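Local coordinates for protein Pre-mRNA-splicing factor SAD1 (Saccharomyces cerevisiae, PDB 4MSX) that promotes assembly of newly made U4 snRNA into the U4/U6 particle and is required for pre-mRNA splicing, being a catalytically inactive relative of ubiquitin-specific proteases, at residues A[198-201]-A[202-206]; A[207-210]-A[211-215]; A[215-218]-A[219-222]; A[227-230]-A[231-235]; A[270-273]-A[274-278]. All coordinates share one frame; numbering follows the deposited sequence. Where two conformers were deposited one is given.

Interaction 1: A[198-201]-A[202-206]; sequences VLLL and ISHMV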
loop_
_atom_site.group_PDB
_atom_site.type_symbol
_atom_site.label_atom_id
_atom_site.label_comp_id
_atom_site.label_asym_id
_atom_site.label_seq_id
_atom_site.Cartn_x
_atom_site.Cartn_y
_atom_site.Cartn_z
ATOM N N VAL A 198 1.930 -0.063 -4.126
ATOM C CA VAL A 198 2.958 -0.480 -3.182
ATOM C C VAL A 198 2.370 -0.625 -1.738
ATOM O O VAL A 198 2.682 -1.593 -0.996
ATOM C CB VAL A 198 4.129 0.539 -3.179
ATOM C CG1 VAL A 198 5.109 0.282 -2.030
ATOM C CG2 VAL A 198 4.911 0.464 -4.567
ATOM N N LEU A 199 1.533 0.332 -1.329
ATOM C CA LEU A 199 0.936 0.201 0.005
ATOM C C LEU A 199 0.067 -1.054 0.122
ATOM O O LEU A 199 0.031 -1.699 1.194
ATOM C CB LEU A 199 0.084 1.437 0.342
ATOM C CG LEU A 199 0.962 2.703 0.535
ATOM C CD1 LEU A 199 0.029 3.922 0.636
ATOM C CD2 LEU A 199 1.870 2.590 1.795
ATOM N N LEU A 200 -0.681 -1.376 -0.925
ATOM C CA LEU A 200 -1.456 -2.615 -0.917
ATOM C C LEU A 200 -0.524 -3.862 -0.829
ATOM O O LEU A 200 -0.782 -4.810 -0.052
ATOM C CB LEU A 200 -2.321 -2.713 -2.199
ATOM C CG LEU A 200 -3.551 -1.775 -2.184
ATOM C CD1 LEU A 200 -4.175 -1.675 -3.592
ATOM C CD2 LEU A 200 -4.622 -2.222 -1.121
ATOM N N LEU A 201 0.564 -3.852 -1.601
ATOM C CA LEU A 201 1.477 -5.018 -1.599
ATOM C C LEU A 201 2.006 -5.241 -0.212
ATOM O O LEU A 201 1.951 -6.362 0.342
ATOM C CB LEU A 201 2.714 -4.816 -2.502
ATOM C CG LEU A 201 2.471 -4.782 -3.996
ATOM C CD1 LEU A 201 3.795 -4.893 -4.800
ATOM C CD2 LEU A 201 1.538 -5.871 -4.383
ATOM N N ILE A 202 2.524 -4.197 0.399
ATOM C CA ILE A 202 3.138 -4.408 1.686
ATOM C C ILE A 202 2.079 -4.693 2.774
ATOM O O ILE A 202 2.332 -5.490 3.683
ATOM C CB ILE A 202 4.074 -3.274 2.065
ATOM C CG1 ILE A 202 4.998 -3.750 3.191
ATOM C CG2 ILE A 202 3.295 -1.998 2.415
ATOM C CD1 ILE A 202 5.979 -2.679 3.667
ATOM N N SER A 203 0.886 -4.103 2.667
ATOM C CA SER A 203 -0.186 -4.361 3.630
ATOM C C SER A 203 -0.753 -5.777 3.532
ATOM O O SER A 203 -1.447 -6.234 4.450
ATOM C CB SER A 203 -1.322 -3.352 3.431
ATOM O OG SER A 203 -0.883 -2.070 3.811
ATOM N N HIS A 204 -0.479 -6.461 2.412
ATOM C CA HIS A 204 -0.986 -7.816 2.211
ATOM C C HIS A 204 0.078 -8.897 2.473
ATOM O O HIS A 204 -0.200 -10.070 2.266
ATOM C CB HIS A 204 -1.675 -7.974 0.821
ATOM C CG HIS A 204 -3.029 -7.326 0.793
ATOM N ND1 HIS A 204 -4.207 -8.036 0.643
ATOM C CD2 HIS A 204 -3.396 -6.039 1.050
ATOM C CE1 HIS A 204 -5.236 -7.207 0.733
ATOM N NE2 HIS A 204 -4.770 -5.984 0.964
ATOM N N MET A 205 1.275 -8.501 2.909
ATOM C CA MET A 205 2.299 -9.478 3.366
ATOM C C MET A 205 2.054 -9.741 4.837
ATOM O O MET A 205 2.403 -8.933 5.693
ATOM C CB MET A 205 3.704 -8.930 3.211
ATOM C CG MET A 205 4.041 -8.799 1.733
ATOM S SD MET A 205 5.600 -7.937 1.476
ATOM C CE MET A 205 5.635 -8.080 -0.317
ATOM N N VAL A 206 1.424 -10.861 5.130
ATOM C CA VAL A 206 0.850 -11.035 6.473
ATOM C C VAL A 206 1.733 -10.671 7.693
ATOM O O VAL A 206 1.263 -10.030 8.621
ATOM C CB VAL A 206 0.191 -12.417 6.602
ATOM C CG1 VAL A 206 -0.152 -12.722 8.055
ATOM C CG2 VAL A 206 -1.101 -12.422 5.752
#
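I202 begins the last turn of helix 189-203 by giving its backbone N to V198 O at 3.0 Å, a nearly straight helical bond. In the conformer described here its CG2 folds back over the preceding turn, 3.5 Å from L199 O, while CG1, trans to the amide N (chi1 -163°), carries CD1 to F274 and I277 of helix 266-280. A branched apolar residue suits this buried interface between helices. S203 grips L199 O twice: its N at 2.9 Å and, in its given conformer, its OG at 2.8 Å, from opposite faces of the carbonyl plane. With the hydroxyl paired inside its own helix, a small polar residue can be buried against V231 and I234. At H204 the helical pattern tightens. Its N bonds to L201 O at 3.2 Å, standing above that carbonyl plane, and makes a weak bond to L200 O at a poor angle of 123°. The imidazole lies beside the same carbonyl, CD2 being 3.1 Å from L200 O, while NE2 bonds to G182 O and so fixes the ring. M205 runs out extended, its CG 3.5 Å from L201 O and its tail against V477 of strand 472-480; M205 is also the N-cap of helix 206-214. This is a helix end that shifts from i+4 to i+3 bonding and leads into that helix after two non-helical residues, within the helical part of a USP-type domain.

Interaction 2: A[207-210]-A[211-215]; sequences PVRD and HFLLN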
loop_
_atom_site.group_PDB
_atom_site.type_symbol
_atom_site.label_atom_id
_atom_site.label_comp_id
_atom_site.label_asym_id
_atom_site.label_seq_id
_atom_site.Cartn_x
_atom_site.Cartn_y
_atom_site.Cartn_z
ATOM N N PRO A 207 3.010 -11.045 7.695
ATOM C CA PRO A 207 3.880 -10.786 8.863
ATOM C C PRO A 207 4.194 -9.328 9.040
ATOM O O PRO A 207 4.438 -8.840 10.152
ATOM C CB PRO A 207 5.195 -11.516 8.530
ATOM C CG PRO A 207 4.893 -12.391 7.308
ATOM C CD PRO A 207 3.632 -11.909 6.664
ATOM N N VAL A 208 4.249 -8.608 7.923
ATOM C CA VAL A 208 4.444 -7.176 7.995
ATOM C C VAL A 208 3.128 -6.543 8.423
ATOM O O VAL A 208 3.097 -5.673 9.304
ATOM C CB VAL A 208 4.894 -6.611 6.576
ATOM C CG1 VAL A 208 5.103 -5.132 6.693
ATOM C CG2 VAL A 208 6.154 -7.338 6.097
ATOM N N ARG A 209 2.044 -6.951 7.777
ATOM C CA ARG A 209 0.737 -6.382 8.081
ATOM C C ARG A 209 0.440 -6.577 9.569
ATOM O O ARG A 209 0.063 -5.622 10.303
ATOM C CB ARG A 209 -0.368 -7.087 7.306
ATOM C CG ARG A 209 -1.781 -6.566 7.671
ATOM C CD ARG A 209 -2.835 -7.529 7.165
ATOM N NE ARG A 209 -2.844 -8.727 8.056
ATOM C CZ ARG A 209 -3.719 -9.721 7.945
ATOM N NH1 ARG A 209 -4.644 -9.661 7.001
ATOM N NH2 ARG A 209 -3.670 -10.784 8.777
ATOM N N ASP A 210 0.613 -7.817 10.032
ATOM C CA ASP A 210 0.247 -8.109 11.448
ATOM C C ASP A 210 1.027 -7.239 12.421
ATOM O O ASP A 210 0.488 -6.725 13.424
ATOM C CB ASP A 210 0.458 -9.593 11.780
ATOM C CG ASP A 210 -0.614 -10.470 11.174
ATOM O OD1 ASP A 210 -1.434 -9.926 10.389
ATOM O OD2 ASP A 210 -0.647 -11.709 11.471
ATOM N N HIS A 211 2.311 -7.041 12.129
ATOM C CA HIS A 211 3.127 -6.217 13.009
ATOM C C HIS A 211 2.584 -4.772 13.055
ATOM O O HIS A 211 2.545 -4.122 14.137
ATOM C CB HIS A 211 4.583 -6.195 12.551
ATOM C CG HIS A 211 5.501 -5.536 13.531
ATOM N ND1 HIS A 211 5.995 -6.204 14.640
ATOM C CD2 HIS A 211 6.007 -4.281 13.587
ATOM C CE1 HIS A 211 6.749 -5.372 15.343
ATOM N NE2 HIS A 211 6.767 -4.201 14.730
ATOM N N PHE A 212 2.201 -4.242 11.884
ATOM C CA PHE A 212 1.668 -2.852 11.852
ATOM C C PHE A 212 0.309 -2.751 12.564
ATOM O O PHE A 212 0.011 -1.728 13.209
ATOM C CB PHE A 212 1.444 -2.387 10.393
ATOM C CG PHE A 212 2.678 -1.806 9.730
ATOM C CD1 PHE A 212 3.321 -0.720 10.273
ATOM C CD2 PHE A 212 3.164 -2.353 8.556
ATOM C CE1 PHE A 212 4.434 -0.142 9.628
ATOM C CE2 PHE A 212 4.302 -1.796 7.902
ATOM C CZ PHE A 212 4.928 -0.703 8.449
ATOM N N LEU A 213 -0.554 -3.756 12.363
ATOM C CA LEU A 213 -1.924 -3.672 12.916
ATOM C C LEU A 213 -1.923 -3.796 14.447
ATOM O O LEU A 213 -2.737 -3.174 15.095
ATOM C CB LEU A 213 -2.839 -4.762 12.388
ATOM C CG LEU A 213 -3.041 -4.787 10.869
ATOM C CD1 LEU A 213 -4.090 -5.819 10.449
ATOM C CD2 LEU A 213 -3.444 -3.350 10.374
ATOM N N LEU A 214 -1.015 -4.593 15.010
ATOM C CA LEU A 214 -1.111 -4.949 16.464
ATOM C C LEU A 214 -0.193 -4.135 17.351
ATOM O O LEU A 214 -0.258 -4.247 18.579
ATOM C CB LEU A 214 -0.821 -6.457 16.692
ATOM C CG LEU A 214 -1.832 -7.366 16.003
ATOM C CD1 LEU A 214 -1.414 -8.879 16.017
ATOM C CD2 LEU A 214 -3.177 -7.222 16.657
ATOM N N ASN A 215 0.698 -3.351 16.757
ATOM C CA ASN A 215 1.587 -2.510 17.545
ATOM C C ASN A 215 1.345 -1.028 17.360
ATOM O O ASN A 215 0.667 -0.634 16.437
ATOM C CB ASN A 215 3.008 -2.867 17.220
ATOM C CG ASN A 215 3.295 -4.314 17.581
ATOM O OD1 ASN A 215 3.602 -4.615 18.732
ATOM N ND2 ASN A 215 3.088 -5.213 16.635
#
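R209 lays its aliphatic stem across L213, one helical turn on. Leaving CB on the far side from the amide N (chi1 176°), the stem brings CG to 3.7 Å from L213 CD1, and CD remains beside the same methyl. A bend at chi3 (75°) then turns the head back to its chain neighbour D210. There NE and NH2 both bond to D210 OD1, at 3.0 Å and 2.9 Å, in a side-on salt bridge; this oxygen lies in the guanidinium plane and offers NH2 its syn lone pair. The charged group also makes a cation-pi contact with W235. With an alanine here, L213 would probably lose the methylenes it rests on, and the D210 carboxylate would be left without its mate. Long and charged at its tip, arginine can serve an apolar neighbour and an acidic one.

Elsewhere V208 and F212 lie side by side, CG1 touching CE2 at 3.6 Å, and F212 goes on to pack on L227 and V231. The first backbone bond, H211 N to P207 O, is weak; those of F212, L213 and L214 are sound, until N215 leaves helical geometry. Its side-chain ND2 then takes H211 O at 2.8 Å, on a lone pair in the carbonyl plane, and sits above one face of the H211 ring. A short helix whose last turn is closed by an asparagine side chain bonding back to a main-chain carbonyl is the motif here, within the USP-type domain.

Interaction 3: A[215-218]-A[219-222]; sequences NHFD and NQGE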
loop_
_atom_site.group_PDB
_atom_site.type_symbol
_atom_site.label_atom_id
_atom_site.label_comp_id
_atom_site.label_asym_id
_atom_site.label_seq_id
_atom_site.Cartn_x
_atom_site.Cartn_y
_atom_site.Cartn_z
ATOM N N ASN A 215 0.698 -3.351 16.757
ATOM C CA ASN A 215 1.587 -2.510 17.545
ATOM C C ASN A 215 1.345 -1.028 17.360
ATOM O O ASN A 215 0.667 -0.634 16.437
ATOM C CB ASN A 215 3.008 -2.867 17.220
ATOM C CG ASN A 215 3.295 -4.314 17.581
ATOM O OD1 ASN A 215 3.602 -4.615 18.732
ATOM N ND2 ASN A 215 3.088 -5.213 16.635
ATOM N N HIS A 216 1.894 -0.224 18.254
ATOM C CA HIS A 216 1.760 1.220 18.152
ATOM C C HIS A 216 3.139 1.762 17.910
ATOM O O HIS A 216 4.121 1.167 18.318
ATOM C CB HIS A 216 1.099 1.770 19.426
ATOM C CG HIS A 216 -0.194 1.081 19.713
ATOM N ND1 HIS A 216 -1.336 1.320 18.978
ATOM C CD2 HIS A 216 -0.508 0.087 20.581
ATOM C CE1 HIS A 216 -2.310 0.534 19.407
ATOM N NE2 HIS A 216 -1.836 -0.222 20.384
ATOM N N PHE A 217 3.230 2.885 17.235
ATOM C CA PHE A 217 4.528 3.282 16.723
ATOM C C PHE A 217 4.838 4.742 17.098
ATOM O O PHE A 217 5.463 5.469 16.335
ATOM C CB PHE A 217 4.581 3.034 15.181
ATOM C CG PHE A 217 4.535 1.588 14.804
ATOM C CD1 PHE A 217 3.337 0.949 14.633
ATOM C CD2 PHE A 217 5.706 0.859 14.634
ATOM C CE1 PHE A 217 3.283 -0.413 14.294
ATOM C CE2 PHE A 217 5.685 -0.481 14.299
ATOM C CZ PHE A 217 4.469 -1.141 14.134
ATOM N N ASP A 218 4.430 5.153 18.298
ATOM C CA ASP A 218 4.695 6.519 18.790
ATOM C C ASP A 218 6.172 6.795 19.128
ATOM O O ASP A 218 6.610 7.949 19.235
ATOM C CB ASP A 218 3.834 6.804 20.014
ATOM C CG ASP A 218 2.358 6.758 19.700
ATOM O OD1 ASP A 218 1.877 7.659 18.968
ATOM O OD2 ASP A 218 1.682 5.821 20.188
ATOM N N ASN A 219 6.933 5.721 19.268
ATOM C CA ASN A 219 8.354 5.797 19.565
ATOM C C ASN A 219 9.320 5.513 18.374
ATOM O O ASN A 219 10.530 5.399 18.600
ATOM C CB ASN A 219 8.630 4.798 20.688
ATOM C CG ASN A 219 7.923 3.467 20.441
ATOM O OD1 ASN A 219 6.682 3.383 20.510
ATOM N ND2 ASN A 219 8.699 2.434 20.106
ATOM N N GLN A 220 8.832 5.408 17.128
ATOM C CA GLN A 220 9.711 5.073 16.019
ATOM C C GLN A 220 9.795 6.221 14.951
ATOM O O GLN A 220 10.249 5.988 13.830
ATOM C CB GLN A 220 9.348 3.662 15.401
ATOM C CG GLN A 220 9.327 2.434 16.403
ATOM C CD GLN A 220 9.408 0.997 15.732
ATOM O OE1 GLN A 220 10.119 0.794 14.773
ATOM N NE2 GLN A 220 8.694 0.023 16.289
ATOM N N GLY A 221 9.394 7.453 15.303
ATOM C CA GLY A 221 9.467 8.593 14.380
ATOM C C GLY A 221 8.214 8.801 13.507
ATOM O O GLY A 221 7.414 7.871 13.359
ATOM N N GLU A 222 8.062 9.987 12.931
ATOM C CA GLU A 222 6.860 10.363 12.183
ATOM C C GLU A 222 6.564 9.485 10.886
ATOM O O GLU A 222 5.417 9.121 10.625
ATOM C CB GLU A 222 6.962 11.792 11.747
ATOM C CG GLU A 222 5.724 12.236 11.002
ATOM C CD GLU A 222 5.466 13.736 11.052
ATOM O OE1 GLU A 222 6.327 14.488 11.580
ATOM O OE2 GLU A 222 4.392 14.160 10.547
HETATM O O HOH W 1 6.363 -0.284 18.296
#
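H216 O accepts a hydrogen bond from a water at 2.7 Å, and the same water accepts from Q220 NE2 at 3.1 Å, in the conformer described here. This bridge spans a type I beta turn, F217 to Q220, in the loop joining helix 206-214 to helix 222-234. The turn's own backbone bond, Q220 N to F217 O, is straight but weak at 3.5 Å, which makes the water a useful second tie. Polar residues suit this surface turn: D218 reaches K225 through a salt bridge, and Q220 OE1 bonds to S281, so both ends of its amide are engaged. The backbone N of D218 is buried with no partner. F217 turns inward, its ring packing on I224, S228 and L284 and pinning the loop to two helices. G221, the N-cap of helix 222-234, has a positive phi (90°) at which a beta carbon would press on the carbonyl O of Q220, so glycine fits. Q220 CG is anti to its carbonyl carbon (chi1 -55°), and the chain extended beyond it carries NE2 to the F217 ring; the two side chains cross obliquely, planes 51° apart, with F217 CD2 3.5 Å from Q220 NE2.

Interaction 4: A[227-230]-A[231-235]; sequences LSIC and VKKIW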
loop_
_atom_site.group_PDB
_atom_site.type_symbol
_atom_site.label_atom_id
_atom_site.label_comp_id
_atom_site.label_asym_id
_atom_site.label_seq_id
_atom_site.Cartn_x
_atom_site.Cartn_y
_atom_site.Cartn_z
ATOM N N LEU A 227 2.980 5.646 8.396
ATOM C CA LEU A 227 2.842 4.490 7.504
ATOM C C LEU A 227 1.963 3.447 8.258
ATOM O O LEU A 227 1.114 2.748 7.678
ATOM C CB LEU A 227 4.232 3.921 7.193
ATOM C CG LEU A 227 4.214 2.562 6.464
ATOM C CD1 LEU A 227 3.422 2.669 5.169
ATOM C CD2 LEU A 227 5.655 2.111 6.183
ATOM N N SER A 228 2.192 3.337 9.561
ATOM C CA SER A 228 1.446 2.315 10.329
ATOM C C SER A 228 -0.036 2.667 10.305
ATOM O O SER A 228 -0.926 1.770 10.235
ATOM C CB SER A 228 1.955 2.188 11.803
ATOM O OG SER A 228 1.617 3.337 12.576
ATOM N N ILE A 229 -0.344 3.971 10.375
ATOM C CA ILE A 229 -1.740 4.338 10.321
ATOM C C ILE A 229 -2.366 4.030 8.935
ATOM O O ILE A 229 -3.528 3.646 8.871
ATOM C CB ILE A 229 -1.943 5.831 10.813
ATOM C CG1 ILE A 229 -1.675 5.865 12.348
ATOM C CG2 ILE A 229 -3.320 6.339 10.431
ATOM C CD1 ILE A 229 -1.413 7.230 12.923
ATOM N N CYS A 230 -1.632 4.255 7.828
ATOM C CA CYS A 230 -2.167 3.870 6.506
ATOM C C CYS A 230 -2.531 2.370 6.489
ATOM O O CYS A 230 -3.593 1.968 5.966
ATOM C CB CYS A 230 -1.105 4.090 5.418
ATOM S SG CYS A 230 -0.805 5.910 5.149
ATOM N N VAL A 231 -1.604 1.552 6.992
ATOM C CA VAL A 231 -1.795 0.072 6.957
ATOM C C VAL A 231 -2.998 -0.282 7.841
ATOM O O VAL A 231 -3.854 -1.062 7.444
ATOM C CB VAL A 231 -0.524 -0.693 7.413
ATOM C CG1 VAL A 231 -0.825 -2.225 7.511
ATOM C CG2 VAL A 231 0.651 -0.398 6.450
ATOM N N LYS A 232 -3.101 0.363 9.010
ATOM C CA LYS A 232 -4.283 0.121 9.869
ATOM C C LYS A 232 -5.604 0.509 9.208
ATOM O O LYS A 232 -6.634 -0.189 9.382
ATOM C CB LYS A 232 -4.146 0.864 11.196
ATOM C CG LYS A 232 -2.995 0.302 12.082
ATOM C CD LYS A 232 -2.746 1.344 13.223
ATOM C CE LYS A 232 -1.509 1.092 14.039
ATOM N NZ LYS A 232 -1.707 -0.088 14.827
ATOM N N LYS A 233 -5.612 1.602 8.433
ATOM C CA LYS A 233 -6.845 1.950 7.737
ATOM C C LYS A 233 -7.124 1.040 6.592
ATOM O O LYS A 233 -8.297 0.775 6.300
ATOM C CB LYS A 233 -6.757 3.422 7.191
ATOM C CG LYS A 233 -6.827 4.429 8.360
ATOM C CD LYS A 233 -6.513 5.889 7.874
ATOM C CE LYS A 233 -6.791 6.876 9.040
ATOM N NZ LYS A 233 -6.378 8.303 8.547
ATOM N N ILE A 234 -6.064 0.606 5.865
ATOM C CA ILE A 234 -6.309 -0.279 4.706
ATOM C C ILE A 234 -7.109 -1.522 5.139
ATOM O O ILE A 234 -7.945 -2.055 4.378
ATOM C CB ILE A 234 -4.955 -0.669 4.076
ATOM C CG1 ILE A 234 -4.456 0.543 3.233
ATOM C CG2 ILE A 234 -5.052 -1.996 3.247
ATOM C CD1 ILE A 234 -2.960 0.388 2.844
ATOM N N TRP A 235 -6.858 -1.966 6.372
ATOM C CA TRP A 235 -7.522 -3.202 6.868
ATOM C C TRP A 235 -8.806 -2.916 7.674
ATOM O O TRP A 235 -9.452 -3.841 8.170
ATOM C CB TRP A 235 -6.529 -4.061 7.693
ATOM C CG TRP A 235 -5.650 -4.790 6.698
ATOM C CD1 TRP A 235 -4.399 -4.422 6.248
ATOM C CD2 TRP A 235 -6.015 -5.958 5.988
ATOM N NE1 TRP A 235 -3.951 -5.359 5.285
ATOM C CE2 TRP A 235 -4.948 -6.286 5.106
ATOM C CE3 TRP A 235 -7.153 -6.786 6.013
ATOM C CZ2 TRP A 235 -4.996 -7.437 4.249
ATOM C CZ3 TRP A 235 -7.212 -7.891 5.178
ATOM C CH2 TRP A 235 -6.127 -8.227 4.313
#
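K233 lies alongside I229, both side chains pointing the same way, with its CE 3.8 Å from I229 CG2. The lysine chain runs fully extended past the isoleucine, which shields the methylenes and lets NZ reach a salt bridge with D77, in the predicted zinc-finger region. K232, its neighbour, behaves otherwise. Its CG lies 3.1 Å from S228 O, and the extended chain follows that carbonyl until CE is 4.1 Å from S228 OG. A bend at chi4 (-69°) then turns NZ to F212 O in the last turn of helix 206-214 and N215 O just beyond it. A small serine at S228 is consistent with the close passage of the K232 chain, and its hydroxyl bonds back to K225 O.

The other side of the helix is apolar. V231 rests CG2 3.4 Å from L227 O and comes loosely, at 4.3 Å, to L227 CD1; both residues also meet F212. I234 places CG1 3.2 Å from C230 O, which also accepts its backbone N at 2.8 Å, and its branches pack on L199 and S203 of helix 189-203. Four regular i+4 bonds, from V231 N through I234 N, hold all this in register.

Two consecutive lysines thus spend their charges in different ways, K233 on a carboxylate and K232 on backbone carbonyls. A buried ammonium would be costly, and F212 O, near the negative end of its helix dipole, is likely, with N215 O, to offset that cost and tie the two helices together.

Interaction 5: A[270-273]-A[274-278]; sequences LLWL and FNKIC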
loop_
_atom_site.group_PDB
_atom_site.type_symbol
_atom_site.label_atom_id
_atom_site.label_comp_id
_atom_site.label_asym_id
_atom_site.label_seq_id
_atom_site.Cartn_x
_atom_site.Cartn_y
_atom_site.Cartn_z
ATOM N N LEU A 270 8.520 1.000 -4.245
ATOM C CA LEU A 270 8.624 -0.144 -3.303
ATOM C C LEU A 270 10.030 -0.210 -2.715
ATOM O O LEU A 270 10.199 -0.368 -1.512
ATOM C CB LEU A 270 8.315 -1.462 -4.044
ATOM C CG LEU A 270 8.415 -2.669 -3.074
ATOM C CD1 LEU A 270 7.387 -3.742 -3.463
ATOM C CD2 LEU A 270 9.820 -3.217 -3.092
ATOM N N LEU A 271 11.060 -0.069 -3.556
ATOM C CA LEU A 271 12.448 -0.178 -3.089
ATOM C C LEU A 271 12.720 1.000 -2.143
ATOM O O LEU A 271 13.373 0.857 -1.106
ATOM C CB LEU A 271 13.452 -0.047 -4.254
ATOM C CG LEU A 271 13.426 -1.297 -5.199
ATOM C CD1 LEU A 271 14.353 -1.161 -6.388
ATOM C CD2 LEU A 271 13.811 -2.563 -4.427
ATOM N N TRP A 272 12.297 2.195 -2.542
ATOM C CA TRP A 272 12.495 3.357 -1.649
ATOM C C TRP A 272 11.818 3.096 -0.267
ATOM O O TRP A 272 12.378 3.407 0.812
ATOM C CB TRP A 272 11.873 4.634 -2.288
ATOM C CG TRP A 272 12.189 5.896 -1.532
ATOM C CD1 TRP A 272 13.229 6.792 -1.783
ATOM C CD2 TRP A 272 11.424 6.459 -0.449
ATOM N NE1 TRP A 272 13.151 7.865 -0.879
ATOM C CE2 TRP A 272 12.060 7.680 -0.067
ATOM C CE3 TRP A 272 10.272 6.046 0.242
ATOM C CZ2 TRP A 272 11.603 8.457 0.998
ATOM C CZ3 TRP A 272 9.800 6.863 1.317
ATOM C CH2 TRP A 272 10.475 8.046 1.651
ATOM N N LEU A 273 10.584 2.628 -0.317
ATOM C CA LEU A 273 9.776 2.479 0.902
ATOM C C LEU A 273 10.385 1.349 1.783
ATOM O O LEU A 273 10.513 1.499 3.010
ATOM C CB LEU A 273 8.328 2.122 0.550
ATOM C CG LEU A 273 7.384 2.303 1.731
ATOM C CD1 LEU A 273 7.217 3.817 2.098
ATOM C CD2 LEU A 273 6.037 1.653 1.434
ATOM N N PHE A 274 10.780 0.222 1.178
ATOM C CA PHE A 274 11.466 -0.827 1.994
ATOM C C PHE A 274 12.745 -0.301 2.641
ATOM O O PHE A 274 13.025 -0.579 3.822
ATOM C CB PHE A 274 11.881 -2.028 1.155
ATOM C CG PHE A 274 10.788 -3.037 0.966
ATOM C CD1 PHE A 274 9.463 -2.692 1.129
ATOM C CD2 PHE A 274 11.091 -4.346 0.648
ATOM C CE1 PHE A 274 8.442 -3.645 0.965
ATOM C CE2 PHE A 274 10.084 -5.299 0.477
ATOM C CZ PHE A 274 8.771 -4.946 0.633
ATOM N N ASN A 275 13.537 0.475 1.890
ATOM C CA ASN A 275 14.755 1.000 2.476
ATOM C C ASN A 275 14.454 2.018 3.577
ATOM O O ASN A 275 15.184 2.111 4.576
ATOM C CB ASN A 275 15.720 1.564 1.414
ATOM C CG ASN A 275 16.306 0.437 0.490
ATOM O OD1 ASN A 275 16.552 -0.706 0.928
ATOM N ND2 ASN A 275 16.493 0.757 -0.788
ATOM N N LYS A 276 13.390 2.794 3.412
ATOM C CA LYS A 276 13.100 3.832 4.398
ATOM C C LYS A 276 12.570 3.153 5.700
ATOM O O LYS A 276 12.811 3.615 6.827
ATOM C CB LYS A 276 12.087 4.820 3.849
ATOM C CG LYS A 276 11.682 5.940 4.821
ATOM C CD LYS A 276 12.864 6.886 4.966
ATOM C CE LYS A 276 12.566 7.928 5.989
ATOM N NZ LYS A 276 13.561 9.019 5.981
ATOM N N ILE A 277 11.804 2.098 5.527
ATOM C CA ILE A 277 11.275 1.339 6.683
ATOM C C ILE A 277 12.453 0.766 7.461
ATOM O O ILE A 277 12.524 0.914 8.705
ATOM C CB ILE A 277 10.335 0.195 6.271
ATOM C CG1 ILE A 277 9.038 0.778 5.727
ATOM C CG2 ILE A 277 10.047 -0.762 7.508
ATOM C CD1 ILE A 277 8.187 -0.234 4.969
ATOM N N CYS A 278 13.391 0.172 6.744
ATOM C CA CYS A 278 14.559 -0.462 7.367
ATOM C C CYS A 278 15.465 0.521 8.121
ATOM O O CYS A 278 16.058 0.164 9.144
ATOM C CB CYS A 278 15.383 -1.210 6.335
ATOM S SG CYS A 278 14.589 -2.762 5.777
#
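L270 CD2 sits squarely over the centre of the F274 ring, 4.0 Å from its centroid and 4° off the normal, in the conformer described here: a CH-pi contact one turn along helix 266-280. A second one lies on another side of the helix. There K276 CB stands over the six-membered ring of W272, nearer its rim, 4.2 Å from the centroid. The third pair, L273 and I277, is plainly apolar, with L273 CG 4.2 Å from I277 CD1.

Torsions place these groups. W272 CG points away from the amide N (chi1 -172°), which sends the indole along the helix to K276. The lysine's CG, likewise anti, touches W272 CH2; the bend at chi2 (71°) then leads the rest of the chain off, and NZ goes on to a salt bridge with E257. A flat ring and a long flexible chain suit such a partly exposed place. I277 CG1 lies 3.2 Å from L273 O, which also accepts its backbone N. Regular i+4 bonds underlie the rest, F274 N to L270 O being the shortest at 2.8 Å.

Further out, W321 meets the F274 ring edge-to-face and takes N275 OD1 on its indole NH. With an alanine in place of F274, L270 would probably lose the face it covers, and W321 its aromatic partner, leaving a gap beside I202. The helix lies among three others: L270 and F274 reach V198 and I202 of helix 189-203, L273 and I277 meet F223 of helix 222-234, and I277 also packs on L284 and L288 of helix 282-292.

Four of the contacts lie along helices and mostly touch one another, though the nearest atoms of interactions 2 and 5 are about 5 Å apart; interaction 3 is the loop between two of the helices. Interactions 1 and 4, centres 10 Å apart, are joined by a probable hydrogen bond from W235 NE1 to S203 O at 2.8 Å. K232 NZ of interaction 4 lies 2.9 Å from both F212 O and N215 O, the latter residue shared by interactions 2 and 3. F217 CZ comes to 3.5 Å from H211 CD2, pressing the loop on interaction 2. Interaction 5 meets interaction 1 through I277 CD1 and I202 CD1, 3.5 Å apart, and touches interaction 4 at L227. All five lie away from the zinc site.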